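Local coordinates for lactate racemase (Thermoanaerobacterium thermosaccharolyticum, PDB 2YJG), which interconverts the D- and L-isomers of lactate as a homodimeric, nickel-dependent racemase, at residues Phe15-Glu20 / Ser410-Ile415; Ile66-Ser71 / Pro84-Glu89; Asn238-Ser243 / Glu264-Ile269; Gln361-Ile366 / Lys385-Thr390. All blocks are in the same frame, centred on the assembly; numbering follows the deposited sequence.

Contact 1: Phe15-Glu20 / Ser410-Ile415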
# COMPACT_ATOMS: atom_id res chain seq x y z
N PHE A 15 27.84 30.27 -16.18
CA PHE A 15 29.18 30.39 -16.64
C PHE A 15 29.17 31.29 -17.85
O PHE A 15 28.48 30.99 -18.81
CB PHE A 15 29.69 29.03 -17.04
CG PHE A 15 31.14 28.98 -17.30
CD1 PHE A 15 32.04 29.62 -16.45
CD2 PHE A 15 31.64 28.26 -18.39
CE1 PHE A 15 33.41 29.58 -16.68
CE2 PHE A 15 33.00 28.20 -18.62
CZ PHE A 15 33.89 28.86 -17.76
N ASP A 16 29.97 32.34 -17.80
CA ASP A 16 30.18 33.19 -18.98
C ASP A 16 31.35 32.67 -19.76
O ASP A 16 32.47 32.76 -19.28
CB ASP A 16 30.49 34.59 -18.52
CG ASP A 16 30.33 35.60 -19.60
OD1 ASP A 16 30.28 35.19 -20.77
OD2 ASP A 16 30.28 36.81 -19.26
N LEU A 17 31.11 32.12 -20.95
CA LEU A 17 32.19 31.59 -21.79
C LEU A 17 32.24 32.38 -23.10
O LEU A 17 31.24 32.39 -23.83
CB LEU A 17 31.93 30.11 -22.13
CG LEU A 17 32.97 29.41 -22.97
CD1 LEU A 17 34.42 29.46 -22.39
CD2 LEU A 17 32.43 27.95 -23.15
N PRO A 18 33.37 33.00 -23.41
CA PRO A 18 33.39 33.86 -24.58
C PRO A 18 33.08 33.13 -25.89
O PRO A 18 33.66 32.05 -26.18
CB PRO A 18 34.81 34.40 -24.62
CG PRO A 18 35.54 33.84 -23.41
CD PRO A 18 34.52 33.26 -22.52
N ASP A 19 32.19 33.74 -26.69
CA ASP A 19 31.71 33.09 -27.90
C ASP A 19 32.84 32.60 -28.82
O ASP A 19 32.73 31.56 -29.47
CB ASP A 19 30.80 34.06 -28.71
CG ASP A 19 29.52 34.47 -27.98
OD1 ASP A 19 28.94 33.74 -27.12
OD2 ASP A 19 29.02 35.57 -28.33
N GLU A 20 33.95 33.34 -28.88
CA GLU A 20 35.06 32.99 -29.77
C GLU A 20 35.73 31.64 -29.43
O GLU A 20 36.33 31.00 -30.29
CB GLU A 20 36.14 34.09 -29.83
CG GLU A 20 36.78 34.49 -28.49
CD GLU A 20 38.30 34.80 -28.57
OE1 GLU A 20 38.98 34.53 -29.58
OE2 GLU A 20 38.86 35.30 -27.57
N SER A 410 41.80 26.82 -27.41
CA SER A 410 41.14 25.68 -28.04
C SER A 410 39.65 25.91 -28.15
O SER A 410 39.04 26.27 -27.17
CB SER A 410 41.39 24.41 -27.21
OG SER A 410 42.78 24.06 -27.18
N LYS A 411 39.02 25.71 -29.32
CA LYS A 411 37.54 25.80 -29.33
C LYS A 411 36.93 24.66 -28.49
O LYS A 411 37.51 23.60 -28.38
CB LYS A 411 36.92 25.90 -30.74
CG LYS A 411 37.01 27.33 -31.36
CD LYS A 411 35.81 27.74 -32.20
CE LYS A 411 36.19 27.98 -33.65
NZ LYS A 411 35.21 28.66 -34.55
N ILE A 412 35.77 24.91 -27.90
CA ILE A 412 35.21 24.11 -26.85
C ILE A 412 33.84 23.72 -27.27
O ILE A 412 33.03 24.58 -27.69
CB ILE A 412 35.05 24.93 -25.53
CG1 ILE A 412 36.37 25.48 -25.04
CG2 ILE A 412 34.39 24.10 -24.40
CD1 ILE A 412 36.20 26.63 -24.02
N ASN A 413 33.53 22.45 -27.12
CA ASN A 413 32.19 22.00 -27.31
C ASN A 413 31.44 22.12 -25.99
O ASN A 413 31.92 21.62 -24.99
CB ASN A 413 32.16 20.53 -27.80
CG ASN A 413 32.28 20.36 -29.32
OD1 ASN A 413 32.74 19.31 -29.81
ND2 ASN A 413 31.80 21.34 -30.06
N VAL A 414 30.24 22.71 -25.98
CA VAL A 414 29.40 22.80 -24.76
C VAL A 414 28.17 21.97 -24.90
O VAL A 414 27.37 22.19 -25.81
CB VAL A 414 28.99 24.29 -24.43
CG1 VAL A 414 28.15 24.35 -23.11
CG2 VAL A 414 30.26 25.17 -24.31
N ILE A 415 28.00 20.98 -24.03
CA ILE A 415 26.86 20.11 -24.08
C ILE A 415 26.19 20.29 -22.72
O ILE A 415 26.56 19.59 -21.76
CB ILE A 415 27.26 18.65 -24.22
CG1 ILE A 415 28.32 18.47 -25.35
CG2 ILE A 415 26.00 17.79 -24.44
CD1 ILE A 415 28.69 17.00 -25.67

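Contact 2: Ile66-Ser71 / Pro84-Glu89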
# COMPACT_ATOMS: atom_id res chain seq x y z
N ILE A 66 -3.55 -12.45 -16.92
CA ILE A 66 -2.76 -11.38 -17.54
C ILE A 66 -1.73 -10.78 -16.57
O ILE A 66 -2.00 -10.62 -15.39
CB ILE A 66 -3.68 -10.29 -18.07
CG1 ILE A 66 -4.72 -10.94 -18.98
CG2 ILE A 66 -2.90 -9.21 -18.81
CD1 ILE A 66 -5.76 -10.02 -19.49
N VAL A 67 -0.53 -10.52 -17.08
CA VAL A 67 0.52 -9.91 -16.28
C VAL A 67 0.93 -8.63 -17.03
O VAL A 67 1.17 -8.69 -18.24
CB VAL A 67 1.74 -10.85 -16.04
CG1 VAL A 67 2.94 -10.08 -15.38
CG2 VAL A 67 1.29 -12.14 -15.20
N ILE A 68 0.93 -7.50 -16.34
CA ILE A 68 1.54 -6.28 -16.85
C ILE A 68 2.84 -6.03 -16.09
O ILE A 68 2.80 -5.88 -14.85
CB ILE A 68 0.73 -5.06 -16.58
CG1 ILE A 68 -0.71 -5.20 -17.13
CG2 ILE A 68 1.39 -3.78 -17.16
CD1 ILE A 68 -1.66 -4.08 -16.65
N ILE A 69 3.95 -5.90 -16.82
CA ILE A 69 5.23 -5.59 -16.19
C ILE A 69 5.32 -4.07 -16.15
O ILE A 69 5.03 -3.39 -17.16
CB ILE A 69 6.44 -6.14 -16.94
CG1 ILE A 69 6.38 -7.68 -17.03
CG2 ILE A 69 7.70 -5.75 -16.16
CD1 ILE A 69 7.46 -8.32 -17.95
N THR A 70 5.67 -3.54 -14.97
CA THR A 70 5.87 -2.12 -14.79
C THR A 70 7.24 -1.88 -14.20
O THR A 70 7.86 -2.80 -13.62
CB THR A 70 4.78 -1.52 -13.89
OG1 THR A 70 4.76 -0.08 -14.02
CG2 THR A 70 5.01 -1.86 -12.44
N SER A 71 7.71 -0.64 -14.33
CA SER A 71 8.98 -0.25 -13.77
C SER A 71 8.95 0.02 -12.26
O SER A 71 7.93 0.23 -11.63
CB SER A 71 9.54 0.96 -14.50
OG SER A 71 9.87 0.64 -15.85
N PRO A 84 -3.91 2.83 -15.07
CA PRO A 84 -5.37 2.75 -15.20
C PRO A 84 -5.85 2.64 -16.64
O PRO A 84 -6.91 2.04 -16.92
CB PRO A 84 -5.84 4.06 -14.60
CG PRO A 84 -4.88 4.39 -13.57
CD PRO A 84 -3.53 3.96 -14.18
N LEU A 85 -5.13 3.27 -17.55
CA LEU A 85 -5.55 3.26 -18.96
C LEU A 85 -5.24 1.92 -19.57
O LEU A 85 -6.02 1.39 -20.36
CB LEU A 85 -4.88 4.39 -19.73
CG LEU A 85 -5.30 5.80 -19.35
CD1 LEU A 85 -4.35 6.80 -19.99
CD2 LEU A 85 -6.73 6.02 -19.75
N LEU A 86 -4.13 1.29 -19.15
CA LEU A 86 -3.89 -0.09 -19.60
C LEU A 86 -4.91 -1.10 -19.04
O LEU A 86 -5.40 -2.00 -19.76
CB LEU A 86 -2.49 -0.52 -19.17
CG LEU A 86 -1.29 -0.07 -20.00
CD1 LEU A 86 -0.01 -0.30 -19.17
CD2 LEU A 86 -1.19 -0.84 -21.33
N LEU A 87 -5.21 -0.96 -17.75
CA LEU A 87 -6.19 -1.83 -17.08
C LEU A 87 -7.59 -1.66 -17.67
O LEU A 87 -8.32 -2.63 -17.83
CB LEU A 87 -6.21 -1.51 -15.59
CG LEU A 87 -4.94 -1.86 -14.82
CD1 LEU A 87 -4.84 -1.09 -13.48
CD2 LEU A 87 -4.83 -3.34 -14.62
N ASP A 88 -7.97 -0.44 -17.96
CA ASP A 88 -9.28 -0.19 -18.59
C ASP A 88 -9.32 -0.84 -19.97
O ASP A 88 -10.30 -1.52 -20.31
CB ASP A 88 -9.59 1.30 -18.66
CG ASP A 88 -11.03 1.58 -19.05
OD1 ASP A 88 -11.92 1.24 -18.25
OD2 ASP A 88 -11.28 2.15 -20.13
N GLU A 89 -8.27 -0.63 -20.76
CA GLU A 89 -8.16 -1.25 -22.10
C GLU A 89 -8.24 -2.78 -22.06
O GLU A 89 -8.98 -3.39 -22.81
CB GLU A 89 -6.82 -0.81 -22.74
CG GLU A 89 -6.49 -1.42 -24.11
CD GLU A 89 -7.39 -0.90 -25.26
OE1 GLU A 89 -8.16 0.06 -25.04
OE2 GLU A 89 -7.28 -1.45 -26.36

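Contact 3: Asn238-Ser243 / Glu264-Ile269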
# COMPACT_ATOMS: atom_id res chain seq x y z
N ASN A 238 4.93 2.26 -24.21
CA ASN A 238 6.11 3.03 -23.74
C ASN A 238 5.89 4.53 -23.97
O ASN A 238 5.49 4.92 -25.05
CB ASN A 238 7.38 2.61 -24.48
CG ASN A 238 8.01 1.35 -23.97
OD1 ASN A 238 7.49 0.62 -23.11
ND2 ASN A 238 9.16 1.07 -24.52
N VAL A 239 6.15 5.34 -22.96
CA VAL A 239 6.02 6.76 -23.04
C VAL A 239 7.39 7.43 -23.24
O VAL A 239 8.45 6.84 -23.03
CB VAL A 239 5.30 7.36 -21.82
CG1 VAL A 239 3.80 6.97 -21.79
CG2 VAL A 239 5.99 7.04 -20.50
N VAL A 240 7.31 8.66 -23.72
CA VAL A 240 8.45 9.54 -23.78
C VAL A 240 8.03 10.70 -22.90
O VAL A 240 6.94 11.25 -23.03
CB VAL A 240 8.76 9.97 -25.17
CG1 VAL A 240 9.88 11.00 -25.12
CG2 VAL A 240 9.15 8.75 -26.05
N ILE A 241 8.92 11.09 -22.00
CA ILE A 241 8.58 12.08 -21.01
C ILE A 241 9.62 13.22 -21.05
O ILE A 241 10.76 13.01 -21.46
CB ILE A 241 8.46 11.44 -19.57
CG1 ILE A 241 9.80 10.82 -19.11
CG2 ILE A 241 7.38 10.35 -19.52
CD1 ILE A 241 9.90 10.36 -17.55
N ASP A 242 9.21 14.41 -20.62
CA ASP A 242 10.10 15.56 -20.57
C ASP A 242 10.83 15.60 -19.23
O ASP A 242 10.67 14.71 -18.40
CB ASP A 242 9.32 16.86 -20.90
CG ASP A 242 8.29 17.26 -19.85
OD1 ASP A 242 8.27 16.71 -18.74
OD2 ASP A 242 7.45 18.16 -20.15
N SER A 243 11.67 16.63 -19.03
CA SER A 243 12.34 16.86 -17.72
C SER A 243 11.45 16.72 -16.49
O SER A 243 11.81 16.08 -15.49
CB SER A 243 12.95 18.26 -17.69
OG SER A 243 13.32 18.62 -18.99
N GLU A 264 12.94 5.96 -32.60
CA GLU A 264 13.13 6.85 -33.73
C GLU A 264 12.74 8.26 -33.32
O GLU A 264 13.42 9.19 -33.66
CB GLU A 264 12.37 6.43 -35.00
CG GLU A 264 12.87 5.14 -35.60
CD GLU A 264 11.85 4.52 -36.56
OE1 GLU A 264 10.71 5.03 -36.69
OE2 GLU A 264 12.20 3.53 -37.18
N PHE A 265 11.65 8.42 -32.61
CA PHE A 265 11.21 9.72 -32.14
C PHE A 265 12.30 10.35 -31.21
O PHE A 265 12.71 11.50 -31.38
CB PHE A 265 9.83 9.61 -31.47
CG PHE A 265 9.34 10.90 -30.89
CD1 PHE A 265 8.88 11.92 -31.70
CD2 PHE A 265 9.35 11.12 -29.53
CE1 PHE A 265 8.48 13.12 -31.14
CE2 PHE A 265 8.91 12.32 -28.99
CZ PHE A 265 8.48 13.30 -29.81
N VAL A 266 12.76 9.58 -30.25
CA VAL A 266 13.77 10.02 -29.30
C VAL A 266 15.02 10.37 -30.01
O VAL A 266 15.60 11.40 -29.67
CB VAL A 266 13.95 9.04 -28.11
CG1 VAL A 266 15.06 9.47 -27.20
CG2 VAL A 266 12.64 8.95 -27.30
N SER A 267 15.49 9.55 -30.97
CA SER A 267 16.68 9.92 -31.76
C SER A 267 16.54 11.33 -32.43
O SER A 267 17.51 12.15 -32.48
CB SER A 267 16.94 8.87 -32.84
OG SER A 267 18.18 9.14 -33.43
N GLU A 268 15.35 11.60 -33.00
CA GLU A 268 15.14 12.91 -33.65
C GLU A 268 15.31 14.07 -32.64
O GLU A 268 15.94 15.03 -32.95
CB GLU A 268 13.78 13.02 -34.36
CG GLU A 268 13.54 12.00 -35.43
CD GLU A 268 12.24 12.24 -36.26
OE1 GLU A 268 11.77 13.43 -36.36
OE2 GLU A 268 11.71 11.23 -36.81
N ILE A 269 14.81 13.91 -31.40
CA ILE A 269 14.85 14.96 -30.37
C ILE A 269 16.22 15.06 -29.72
O ILE A 269 16.72 16.19 -29.45
CB ILE A 269 13.88 14.69 -29.21
CG1 ILE A 269 12.43 14.54 -29.65
CG2 ILE A 269 13.93 15.83 -28.14
CD1 ILE A 269 12.10 15.08 -30.97

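Contact 4: Gln361-Ile366 / Lys385-Thr390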
# COMPACT_ATOMS: atom_id res chain seq x y z
N GLN A 361 34.42 -0.08 -16.32
CA GLN A 361 35.00 -0.39 -17.60
C GLN A 361 34.81 0.81 -18.54
O GLN A 361 35.73 1.27 -19.24
CB GLN A 361 34.30 -1.63 -18.16
CG GLN A 361 34.94 -2.13 -19.45
CD GLN A 361 34.28 -3.38 -20.01
OE1 GLN A 361 33.50 -4.05 -19.33
NE2 GLN A 361 34.62 -3.70 -21.27
N ILE A 362 33.57 1.28 -18.61
CA ILE A 362 33.31 2.48 -19.42
C ILE A 362 34.07 3.69 -19.02
O ILE A 362 34.62 4.37 -19.92
CB ILE A 362 31.80 2.77 -19.49
CG1 ILE A 362 31.17 1.57 -20.14
CG2 ILE A 362 31.46 4.24 -20.26
CD1 ILE A 362 29.63 1.45 -20.02
N LEU A 363 34.17 4.00 -17.72
CA LEU A 363 34.99 5.15 -17.30
C LEU A 363 36.46 4.94 -17.66
O LEU A 363 37.11 5.86 -18.18
CB LEU A 363 34.82 5.41 -15.81
CG LEU A 363 35.62 6.52 -15.15
CD1 LEU A 363 35.20 7.88 -15.84
CD2 LEU A 363 35.40 6.57 -13.62
N ALA A 364 37.00 3.71 -17.47
CA ALA A 364 38.35 3.43 -17.91
C ALA A 364 38.53 3.66 -19.43
O ALA A 364 39.51 4.22 -19.84
CB ALA A 364 38.87 1.97 -17.45
N ARG A 365 37.59 3.24 -20.25
CA ARG A 365 37.65 3.48 -21.71
C ARG A 365 37.85 4.99 -21.95
O ARG A 365 38.73 5.41 -22.70
CB ARG A 365 36.38 2.98 -22.40
CG ARG A 365 36.38 3.21 -23.85
CD ARG A 365 35.09 2.83 -24.47
NE ARG A 365 34.07 3.87 -24.24
CZ ARG A 365 32.78 3.65 -24.07
NH1 ARG A 365 32.26 2.42 -24.02
NH2 ARG A 365 31.99 4.69 -23.85
N ILE A 366 37.07 5.83 -21.24
CA ILE A 366 37.20 7.29 -21.40
C ILE A 366 38.55 7.80 -21.00
O ILE A 366 39.18 8.45 -21.76
CB ILE A 366 36.09 8.02 -20.64
CG1 ILE A 366 34.79 7.57 -21.23
CG2 ILE A 366 36.17 9.59 -20.80
CD1 ILE A 366 33.58 8.04 -20.41
N LYS A 385 40.29 12.31 -7.39
CA LYS A 385 41.74 12.09 -7.53
C LYS A 385 42.13 10.60 -7.55
O LYS A 385 42.97 10.14 -8.35
CB LYS A 385 42.50 12.79 -6.39
CG LYS A 385 42.59 14.27 -6.48
CD LYS A 385 43.39 14.84 -5.31
CE LYS A 385 42.99 16.23 -4.90
NZ LYS A 385 43.18 16.44 -3.41
N ASP A 386 41.47 9.84 -6.70
CA ASP A 386 41.69 8.42 -6.57
C ASP A 386 41.24 7.69 -7.84
O ASP A 386 41.69 6.60 -8.13
CB ASP A 386 40.90 7.86 -5.38
CG ASP A 386 41.54 8.15 -4.02
OD1 ASP A 386 42.62 8.72 -3.97
OD2 ASP A 386 40.91 7.78 -3.02
N MET A 387 40.33 8.29 -8.61
CA MET A 387 39.81 7.72 -9.85
C MET A 387 40.46 8.32 -11.10
O MET A 387 39.90 8.31 -12.19
CB MET A 387 38.28 7.82 -9.88
CG MET A 387 37.65 7.05 -8.73
SD MET A 387 35.86 7.07 -8.65
CE MET A 387 35.50 5.81 -9.86
N PHE A 388 41.71 8.74 -10.95
CA PHE A 388 42.52 9.27 -12.02
C PHE A 388 41.84 10.41 -12.77
O PHE A 388 42.04 10.55 -13.96
CB PHE A 388 42.90 8.16 -12.98
CG PHE A 388 43.48 6.94 -12.28
CD1 PHE A 388 44.64 7.02 -11.58
CD2 PHE A 388 42.82 5.73 -12.34
CE1 PHE A 388 45.17 5.92 -10.95
CE2 PHE A 388 43.34 4.64 -11.72
CZ PHE A 388 44.51 4.74 -11.01
N MET A 389 41.03 11.20 -12.07
CA MET A 389 40.46 12.40 -12.61
C MET A 389 40.99 13.61 -11.81
O MET A 389 41.82 13.44 -10.88
CB MET A 389 38.96 12.29 -12.59
CG MET A 389 38.51 11.23 -13.52
SD MET A 389 36.77 11.13 -13.58
CE MET A 389 36.38 10.29 -12.01
N THR A 390 40.59 14.83 -12.20
CA THR A 390 41.05 16.03 -11.52
C THR A 390 39.83 16.80 -11.08
O THR A 390 38.93 17.15 -11.93
CB THR A 390 41.88 16.93 -12.44
OG1 THR A 390 42.96 16.20 -12.97
CG2 THR A 390 42.38 18.16 -11.70

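Contact 1: Phe15-Glu20 / Ser410-Ile415
L17 lays CD1 on I412 and CD2 on V414, joining the end of the N-terminal hairpin to a strand near the C-terminus. The apolar part rests on these three buried side chains. L17 and I412 reach for each other tip to tip, CD1 of L17 lying 3.7 Å from CD1 of I412; the other leucine methyl, CD2, is 4.1 Å from that same I412 CD1. The leucine gets this reach from its first torsion, which sets CG anti to the backbone N (chi1 -179°). I412 answers with an extended chain (chi2 162°) that pushes CD1 forward. V414 meets L17 differently: the two side chains run past each other in opposite directions, with L17 CD2 3.7 Å from V414 CG2. I412 and V414, two residues apart on a strand, turn the same side toward the leucine, so its two methyls are spread along them.

The second kind of contact is marginal and lies at the exposed end. There the bent aliphatic chain of K411 passes the backbone carbonyl of E20, CD coming within 3.8 Å of E20 O, while the CB of E20 points away from the strand.

The contact thus packs the N-terminal hairpin, strands 3-8 and 11-16, on the six-stranded parallel sheet built largely from the C-terminal part of the chain. Strand 412-415 is an inner member, between strands 22-25 and 279-283. L17 follows strand 11-16 and is backbone hydrogen-bonded to A2. Helix 395-405 adds to the apolar layer, its L399 touching both L17 and I412, and strand 22-25 sets I22 against L17 and I25 against V414.

Contact 2: Ile66-Ser71 / Pro84-Glu89
I68 looks from the first strand of a beta-alpha-beta unit onto the helix that follows it, meeting L86 and L87. The unit runs through strand 66-71, helix 79-91 and strand 99-104, and this contact packs the helix against the sheet; all three touching side chains are buried. I68 offers a different branch to each leucine. Its longer arm sits beside the backbone N (chi1 -56°) and then continues extended (chi2 170°), which carries CD1 out to the helix. There it meets L87 CD2 at 3.8 Å, the two side chains crossing obliquely rather than end on. The CB of L87 leaves the helix to one side of the strand, yet its CD2 methyl swings back far enough to make this closer touch.

L86 differs: its CB points toward the strand, but the methyl stops a little farther off. Contact here is dispersive throughout, hydrocarbon on hydrocarbon. The same layer is continued by L83 and I90 of helix 79-91, which also touch I68, and by V99 of the next strand, which touches both I68 and L87. The helix is kinked at P84, whose O takes the bond from D88 N at 2.9 Å. The short branch of I68 makes the remaining touch, its CG2 standing 4.3 Å from L86 CD1.

Contact 3: Asn238-Ser243 / Glu264-Ile269
F265 meets V240 with its ring while its carbonyl O takes the backbone N-H of I269, N to O 3.2 Å, the i to i+4 bond of the helical turn bearing the contact; the same N makes a weak second bond to V266 O. Across the gap V240 is the strand's one touching residue. Both its methyls touch V266 CG2, V240 CG2 at 3.7 Å and V240 CG1 at 4.1 Å, and the two valines slide past each other in opposite directions. CG1 also reaches the edge of the phenyl ring, near the ring plane, 4.2 Å from F265 CE2. Each valine has CG1 anti to its own N (chi1 175° for V240, 176° for V266), which leaves CG2 beside the N to make the closer touch. One face of the F265 ring carries I269 CG1 from the next helical turn, 4.1 Å above the plane and offset toward the rim. V266 lies about 9 Å, side chain to side chain, from H174, by similarity a proton donor/acceptor in racemisation.

Strand 233-241 runs between the parallel strand 164-170 and the antiparallel strand 247-253 of the mixed sheet. Helix 257-270, which follows the latter in the chain, thus folds back over the sheet; F251 flanks V240, N249 touches F265, and I171 packs on V266.

Contact 4: Gln361-Ile366 / Lys385-Thr390
L363 projects from helix 357-369 onto two methionines, M387 and M389, which flank F388, the C-prime residue of a Schellman motif. That motif ends helix 381-386: F388 has positive phi (54°), and F388 N bonds back to K385 O at 3.2 Å. By turning the chain here, it brings the ends of both M387 and M389 to the same leucine within the C-terminal domain.

The tight part is a buried cluster of methyls. M387 crosses L363 at about a right angle, and although its CB points to one side, the bend at the thioether (chi3 81°) brings CE to 3.8 Å from L363 CD2. M389 instead meets the leucine tip to tip and somewhat less closely. M300 of helix 293-305 and F332 of helix 326-333 also touch L363, and F332 packs on M387 as well.

The outer part is polar and takes no share in the leucine contact. K385 is exposed and pairs with E382 of its own helix, whereas D386 is partly exposed and its OD2 is held by K333 in a salt bridge and by Y329 in a hydrogen bond. Back in the cluster, one leucine methyl serves both sulfur side chains: the CD2 of L363 that M387 touches also lies 4.2 Å from M389 CE.

Overall arrangement
Contact 1 closes a loop of nearly the whole chain, and the other three are nested within it. Contacts 2 and 3 reach the same mixed sheet, through strands 66-71 and 233-241, with centres 21 Å apart and nearest atoms about 7 Å apart. Contact 1 lies on the parallel sheet and contact 4 beside its edge strand 390-392, their centres 24 Å apart, whereas contacts 2 and 4 are separated by 42 Å between centres, on opposite sides of the chain's centre. Two contacts come within about 11 Å of residues that probably bind substrate or cofactor: the side chains of L363 in contact 4 and K298 are about 10 Å apart, those of V266 in contact 3 and R75 about 11 Å.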